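Local coordinates for ribonuclease S-F11 (Nicotiana alata, PDB 1IOO), which cleaves RNA as a secreted T2-family ribonuclease of the style and is associated with gametophytic self-incompatibility, by which the plant rejects its own pollen, at residues 86-91 / 99-104. Residues are numbered along the deposited sequence; the frame is centred on the assembly and turned at random.
Sequences YQYIKH and YNQNTY
Tyr88 reaches across to the first turn of the helix that starts at Gln101, and the chain of Gln101 lies over one face of its ring. Gln101 CG sits above the middle of that face, 3.9 Å from the centroid of the Tyr88 ring and 12° off the normal, a CH-pi contact in which the two side chains cross at about a right angle. With CG anti to the backbone N (chi1 -173°) and the chain extended beyond it, glutamine suits the place: its methylenes cover the ring while NE2 hydrogen-bonds Ser53 O. Tyrosine suits position 88 by giving Gln101 a broad flat face and Tyr104 an edge, while Tyr88 OH reaches the helix start, 3.5 Å from Gln101 CB.

At that edge, near the Tyr88 ring plane, Tyr104 slides past in the opposite direction; Tyr88 CD1 meets Tyr104 CD1 at 3.8 Å, and the ring planes stand 54° apart. A tyrosine suits this second place because its OH hydrogen-bonds Leu34 O; the same Tyr104 OH lies 3.9 Å from CB of His91, the catalytic proton acceptor. An alanine in place of Tyr88 would probably open a gap between the helices, leaving the Gln101 methylenes and Tyr104 CD1 without their aromatic partner.

Asn100 and Thr103 form a capping box at the start of helix 101-113, where a side-chain carbonyl and a hydroxyl can accept backbone N-H groups: Thr103 N donates to Asn100 OD1 (2.8 Å), and Asn100 N to Thr103 OG1.

The contact thus joins helix 82-92, which carries His91, to the beginning of helix 101-113. Loop residues Pro50, Tyr52 and Phe55 pack around Tyr88 and Gln101, while strand 30-37 supplies Trp35, stacked on His91, and Pro36.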
loop_
_atom_site.group_PDB
_atom_site.type_symbol
_atom_site.label_atom_id
_atom_site.label_comp_id
_atom_site.label_asym_id
_atom_site.label_seq_id
_atom_site.Cartn_x
_atom_site.Cartn_y
_atom_site.Cartn_z
ATOM N N TYR A 86 6.460 7.411 -10.989
ATOM C CA TYR A 86 5.191 8.112 -10.839
ATOM C C TYR A 86 4.867 8.356 -9.371
ATOM O O TYR A 86 4.490 9.464 -8.979
ATOM C CB TYR A 86 4.060 7.306 -11.478
ATOM C CG TYR A 86 2.722 7.995 -11.432
ATOM C CD1 TYR A 86 2.539 9.241 -12.036
ATOM C CD2 TYR A 86 1.633 7.400 -10.805
ATOM C CE1 TYR A 86 1.296 9.873 -12.018
ATOM C CE2 TYR A 86 0.384 8.023 -10.783
ATOM C CZ TYR A 86 0.224 9.255 -11.392
ATOM O OH TYR A 86 -1.014 9.862 -11.404
ATOM N N GLN A 87 5.033 7.322 -8.553
ATOM C CA GLN A 87 4.738 7.424 -7.131
ATOM C C GLN A 87 5.663 8.417 -6.441
ATOM O O GLN A 87 5.242 9.142 -5.539
ATOM C CB GLN A 87 4.845 6.045 -6.466
ATOM C CG GLN A 87 3.733 5.082 -6.892
ATOM C CD GLN A 87 2.346 5.535 -6.448
ATOM O OE1 GLN A 87 1.364 5.341 -7.163
ATOM N NE2 GLN A 87 2.258 6.121 -5.260
ATOM N N TYR A 88 6.920 8.457 -6.868
ATOM C CA TYR A 88 7.882 9.382 -6.273
ATOM C C TYR A 88 7.530 10.833 -6.592
ATOM O O TYR A 88 7.566 11.696 -5.719
ATOM C CB TYR A 88 9.300 9.088 -6.766
ATOM C CG TYR A 88 10.337 9.967 -6.105
ATOM C CD1 TYR A 88 10.494 9.951 -4.722
ATOM C CD2 TYR A 88 11.148 10.819 -6.856
ATOM C CE1 TYR A 88 11.430 10.759 -4.092
ATOM C CE2 TYR A 88 12.092 11.639 -6.236
ATOM C CZ TYR A 88 12.225 11.599 -4.851
ATOM O OH TYR A 88 13.160 12.391 -4.220
ATOM N N ILE A 89 7.195 11.102 -7.849
ATOM C CA ILE A 89 6.864 12.458 -8.258
ATOM C C ILE A 89 5.533 12.923 -7.670
ATOM O O ILE A 89 5.407 14.066 -7.233
ATOM C CB ILE A 89 6.836 12.570 -9.795
ATOM C CG1 ILE A 89 8.259 12.392 -10.326
ATOM C CG2 ILE A 89 6.263 13.914 -10.229
ATOM C CD1 ILE A 89 8.358 12.331 -11.812
ATOM N N LYS A 90 4.551 12.032 -7.628
ATOM C CA LYS A 90 3.233 12.405 -7.127
ATOM C C LYS A 90 3.170 12.451 -5.596
ATOM O O LYS A 90 2.519 13.331 -5.030
ATOM C CB LYS A 90 2.176 11.426 -7.649
ATOM C CG LYS A 90 0.752 11.788 -7.253
ATOM C CD LYS A 90 -0.256 10.827 -7.868
ATOM C CE LYS A 90 -1.680 11.244 -7.544
ATOM N NZ LYS A 90 -2.673 10.355 -8.208
ATOM N N HIS A 91 3.838 11.519 -4.923
ATOM C CA HIS A 91 3.755 11.456 -3.465
ATOM C C HIS A 91 5.081 11.738 -2.777
ATOM O O HIS A 91 5.121 12.448 -1.772
ATOM C CB HIS A 91 3.196 10.094 -3.056
ATOM C CG HIS A 91 1.766 9.905 -3.457
ATOM N ND1 HIS A 91 0.738 10.629 -2.890
ATOM C CD2 HIS A 91 1.197 9.117 -4.400
ATOM C CE1 HIS A 91 -0.402 10.297 -3.470
ATOM N NE2 HIS A 91 -0.151 9.383 -4.390
ATOM N N TYR A 99 13.007 13.364 3.751
ATOM C CA TYR A 99 13.479 12.246 2.941
ATOM C C TYR A 99 13.986 12.657 1.571
ATOM O O TYR A 99 13.588 13.678 1.012
ATOM C CB TYR A 99 12.344 11.235 2.707
ATOM C CG TYR A 99 11.642 10.806 3.963
ATOM C CD1 TYR A 99 10.494 11.462 4.402
ATOM C CD2 TYR A 99 12.173 9.799 4.759
ATOM C CE1 TYR A 99 9.898 11.131 5.608
ATOM C CE2 TYR A 99 11.589 9.464 5.964
ATOM C CZ TYR A 99 10.455 10.137 6.384
ATOM O OH TYR A 99 9.912 9.829 7.607
ATOM N N ASN A 100 14.899 11.847 1.054
ATOM C CA ASN A 100 15.358 11.978 -0.310
ATOM C C ASN A 100 14.856 10.765 -1.081
ATOM O O ASN A 100 14.171 9.924 -0.500
ATOM C CB ASN A 100 16.889 12.113 -0.394
ATOM C CG ASN A 100 17.624 10.982 0.293
ATOM O OD1 ASN A 100 17.365 9.809 0.036
ATOM N ND2 ASN A 100 18.565 11.333 1.162
ATOM N N GLN A 101 15.160 10.654 -2.366
ATOM C CA GLN A 101 14.640 9.516 -3.114
ATOM C C GLN A 101 15.020 8.190 -2.458
ATOM O O GLN A 101 14.182 7.303 -2.296
ATOM C CB GLN A 101 15.132 9.514 -4.556
ATOM C CG GLN A 101 14.448 8.435 -5.378
ATOM C CD GLN A 101 15.004 8.327 -6.774
ATOM O OE1 GLN A 101 15.343 9.334 -7.394
ATOM N NE2 GLN A 101 15.090 7.105 -7.287
ATOM N N ASN A 102 16.283 8.067 -2.069
ATOM C CA ASN A 102 16.781 6.834 -1.474
ATOM C C ASN A 102 16.129 6.523 -0.125
ATOM O O ASN A 102 15.757 5.376 0.129
ATOM C CB ASN A 102 18.300 6.897 -1.316
ATOM C CG ASN A 102 19.028 6.776 -2.638
ATOM O OD1 ASN A 102 20.235 7.007 -2.722
ATOM N ND2 ASN A 102 18.301 6.394 -3.681
ATOM N N THR A 103 15.996 7.522 0.743
ATOM C CA THR A 103 15.422 7.261 2.061
ATOM C C THR A 103 13.902 7.143 2.006
ATOM O O THR A 103 13.299 6.521 2.876
ATOM C CB THR A 103 15.866 8.302 3.092
ATOM O OG1 THR A 103 15.486 9.607 2.663
ATOM C CG2 THR A 103 17.379 8.252 3.248
ATOM N N TYR A 104 13.282 7.730 0.987
ATOM C CA TYR A 104 11.843 7.588 0.817
ATOM C C TYR A 104 11.499 6.142 0.455
ATOM O O TYR A 104 10.651 5.510 1.093
ATOM C CB TYR A 104 11.336 8.544 -0.266
ATOM C CG TYR A 104 9.905 8.294 -0.696
ATOM C CD1 TYR A 104 9.627 7.631 -1.888
ATOM C CD2 TYR A 104 8.833 8.740 0.078
ATOM C CE1 TYR A 104 8.316 7.421 -2.311
ATOM C CE2 TYR A 104 7.507 8.534 -0.333
ATOM C CZ TYR A 104 7.261 7.872 -1.534
ATOM O OH TYR A 104 5.969 7.648 -1.965
#